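Long-range contact in Afp2 (Serratia entomophila, PDB 6RBN), which probably builds the contractile sheath around the inner tube of the anti-feeding prophage, a phage-tail-like injection system: residues C[162-167]-C[203-208]. Residues are numbered along the deposited sequence; the frame is centred on the assembly and turned at random.
Sequences WGTLAS and TPAFAV
Two backbone hydrogen bonds hold segments 162-167 and 203-208 together. A205 N donates to W162 O at 2.8 Å, and T164 N donates to T203 O at 3.0 Å; each N-H meets its carbonyl nearly along the C=O axis, with C=O...N angles of 160° and 168°. They flank G163 and P204, whose CA atoms lie 4.6 Å apart as a non-hydrogen-bonded pair in a single antiparallel bridge. P204, lacking an N-H, suits that position. T203 O also receives a CA-H...O contact from G163 CA at 3.4 Å. T164 and T203 cross obliquely: with T164 OG1 anti to its backbone N (chi1 173°), methyl CG2 faces T203, lying 3.3 Å from T203 OG1. A205 CB rests 3.4 Å from W162 O, beside the first bond. Farther out, the W162 indole leads away from the bridge and NE1 hydrogen-bonds to G132 O, while G163 makes a backbone hydrogen bond with V171. P204 packs on T233, and F206 makes a cation-pi interaction with K136. Within the subtilisin-like domain, the bridge ties the loop preceding helix 173-187 to the one following it. Because both bonds run between main-chain atoms, the pairing depends chiefly on backbone course, with T164, T203 and A205 adding side-chain contacts.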
ATOM      1  N   TRP C 162      59.407 -60.954 -64.818  1.00 82.00           N
ATOM      2  CA  TRP C 162      58.196 -61.085 -65.614  1.00 82.00           C
ATOM      3  C   TRP C 162      57.470 -62.389 -65.312  1.00 82.00           C
ATOM      4  O   TRP C 162      58.050 -63.348 -64.802  1.00 82.00           O
ATOM      5  CB  TRP C 162      58.552 -61.008 -67.097  1.00 82.00           C
ATOM      6  CG  TRP C 162      58.830 -59.621 -67.567  1.00 82.00           C
ATOM      7  CD1 TRP C 162      59.950 -58.888 -67.330  1.00 82.00           C
ATOM      8  CD2 TRP C 162      58.025 -58.842 -68.459  1.00 82.00           C
ATOM      9  NE1 TRP C 162      59.861 -57.670 -67.953  1.00 82.00           N
ATOM     10  CE2 TRP C 162      58.693 -57.622 -68.664  1.00 82.00           C
ATOM     11  CE3 TRP C 162      56.791 -59.048 -69.078  1.00 82.00           C
ATOM     12  CZ2 TRP C 162      58.172 -56.613 -69.461  1.00 82.00           C
ATOM     13  CZ3 TRP C 162      56.278 -58.045 -69.874  1.00 82.00           C
ATOM     14  CH2 TRP C 162      56.963 -56.843 -70.058  1.00 82.00           C
ATOM     15  N   GLY C 163      56.177 -62.414 -65.635  1.00 85.79           N
ATOM     16  CA  GLY C 163      55.370 -63.583 -65.368  1.00 85.79           C
ATOM     17  C   GLY C 163      55.207 -64.484 -66.578  1.00 85.79           C
ATOM     18  O   GLY C 163      55.461 -64.101 -67.716  1.00 85.79           O
ATOM     19  N   THR C 164      54.787 -65.717 -66.308  1.00 90.54           N
ATOM     20  CA  THR C 164      54.574 -66.729 -67.338  1.00 90.54           C
ATOM     21  C   THR C 164      53.263 -67.480 -67.104  1.00 90.54           C
ATOM     22  O   THR C 164      53.264 -68.699 -66.900  1.00 90.54           O
ATOM     23  CB  THR C 164      55.794 -67.661 -67.469  1.00 90.54           C
ATOM     24  OG1 THR C 164      55.499 -68.738 -68.369  1.00 90.54           O
ATOM     25  CG2 THR C 164      56.326 -68.174 -66.133  1.00 90.54           C
ATOM     26  N   LEU C 165      52.159 -66.712 -67.095  1.00 92.09           N
ATOM     27  CA  LEU C 165      50.781 -67.125 -66.791  1.00 92.09           C
ATOM     28  C   LEU C 165      50.387 -68.463 -67.404  1.00 92.09           C
ATOM     29  O   LEU C 165      50.836 -68.817 -68.497  1.00 92.09           O
ATOM     30  CB  LEU C 165      49.830 -66.046 -67.312  1.00 92.09           C
ATOM     31  CG  LEU C 165      48.325 -66.037 -67.055  1.00 92.09           C
ATOM     32  CD1 LEU C 165      48.036 -65.780 -65.595  1.00 92.09           C
ATOM     33  CD2 LEU C 165      47.655 -64.994 -67.926  1.00 92.09           C
ATOM     34  N   ALA C 166      49.526 -69.195 -66.683  1.00 94.86           N
ATOM     35  CA  ALA C 166      49.294 -70.623 -66.908  1.00 94.86           C
ATOM     36  C   ALA C 166      48.714 -70.958 -68.280  1.00 94.86           C
ATOM     37  O   ALA C 166      48.737 -72.130 -68.673  1.00 94.86           O
ATOM     38  CB  ALA C 166      48.369 -71.173 -65.821  1.00 94.86           C
ATOM     39  N   SER C 167      48.205 -69.978 -69.019  1.00 96.09           N
ATOM     40  CA  SER C 167      47.836 -70.179 -70.412  1.00 96.09           C
ATOM     41  C   SER C 167      49.015 -69.992 -71.361  1.00 96.09           C
ATOM     42  O   SER C 167      48.817 -69.970 -72.581  1.00 96.09           O
ATOM     43  CB  SER C 167      46.702 -69.230 -70.803  1.00 96.09           C
ATOM     44  OG  SER C 167      47.139 -67.883 -70.791  1.00 96.09           O
ATOM     45  N   THR C 203      53.299 -67.499 -62.309  1.00 83.99           N
ATOM     46  CA  THR C 203      54.595 -67.921 -61.803  1.00 83.99           C
ATOM     47  C   THR C 203      55.649 -67.005 -62.407  1.00 83.99           C
ATOM     48  O   THR C 203      55.439 -66.465 -63.497  1.00 83.99           O
ATOM     49  CB  THR C 203      54.905 -69.389 -62.151  1.00 83.99           C
ATOM     50  OG1 THR C 203      54.824 -69.580 -63.567  1.00 83.99           O
ATOM     51  CG2 THR C 203      53.940 -70.339 -61.455  1.00 83.99           C
ATOM     52  N   PRO C 204      56.757 -66.765 -61.708  1.00 82.51           N
ATOM     53  CA  PRO C 204      57.826 -65.964 -62.306  1.00 82.51           C
ATOM     54  C   PRO C 204      58.523 -66.717 -63.423  1.00 82.51           C
ATOM     55  O   PRO C 204      58.636 -67.944 -63.402  1.00 82.51           O
ATOM     56  CB  PRO C 204      58.773 -65.699 -61.132  1.00 82.51           C
ATOM     57  CG  PRO C 204      58.510 -66.793 -60.184  1.00 82.51           C
ATOM     58  CD  PRO C 204      57.051 -67.093 -60.302  1.00 82.51           C
ATOM     59  N   ALA C 205      58.980 -65.959 -64.419  1.00 84.47           N
ATOM     60  CA  ALA C 205      59.677 -66.566 -65.547  1.00 84.47           C
ATOM     61  C   ALA C 205      61.056 -67.062 -65.151  1.00 84.47           C
ATOM     62  O   ALA C 205      61.541 -68.054 -65.702  1.00 84.47           O
ATOM     63  CB  ALA C 205      59.785 -65.569 -66.697  1.00 84.47           C
ATOM     64  N   PHE C 206      61.693 -66.394 -64.197  1.00 87.16           N
ATOM     65  CA  PHE C 206      63.052 -66.693 -63.780  1.00 87.16           C
ATOM     66  C   PHE C 206      63.059 -67.006 -62.292  1.00 87.16           C
ATOM     67  O   PHE C 206      62.138 -66.647 -61.556  1.00 87.16           O
ATOM     68  CB  PHE C 206      63.977 -65.507 -64.067  1.00 87.16           C
ATOM     69  CG  PHE C 206      64.131 -65.202 -65.524  1.00 87.16           C
ATOM     70  CD1 PHE C 206      64.046 -66.202 -66.477  1.00 87.16           C
ATOM     71  CD2 PHE C 206      64.279 -63.896 -65.949  1.00 87.16           C
ATOM     72  CE1 PHE C 206      64.164 -65.913 -67.822  1.00 87.16           C
ATOM     73  CE2 PHE C 206      64.385 -63.598 -67.289  1.00 87.16           C
ATOM     74  CZ  PHE C 206      64.332 -64.608 -68.227  1.00 87.16           C
ATOM     75  N   ALA C 207      64.112 -67.682 -61.852  1.00 84.33           N
ATOM     76  CA  ALA C 207      64.335 -67.959 -60.443  1.00 84.33           C
ATOM     77  C   ALA C 207      65.417 -67.023 -59.934  1.00 84.33           C
ATOM     78  O   ALA C 207      66.491 -66.926 -60.537  1.00 84.33           O
ATOM     79  CB  ALA C 207      64.733 -69.417 -60.221  1.00 84.33           C
ATOM     80  N   VAL C 208      65.134 -66.330 -58.838  1.00 82.76           N
ATOM     81  CA  VAL C 208      66.027 -65.320 -58.291  1.00 82.76           C
ATOM     82  C   VAL C 208      66.507 -65.782 -56.922  1.00 82.76           C
ATOM     83  O   VAL C 208      65.696 -66.170 -56.072  1.00 82.76           O
ATOM     84  CB  VAL C 208      65.330 -63.954 -58.196  1.00 82.76           C
ATOM     85  CG1 VAL C 208      66.255 -62.945 -57.582  1.00 82.76           C
ATOM     86  CG2 VAL C 208      64.879 -63.495 -59.566  1.00 82.76           C
TER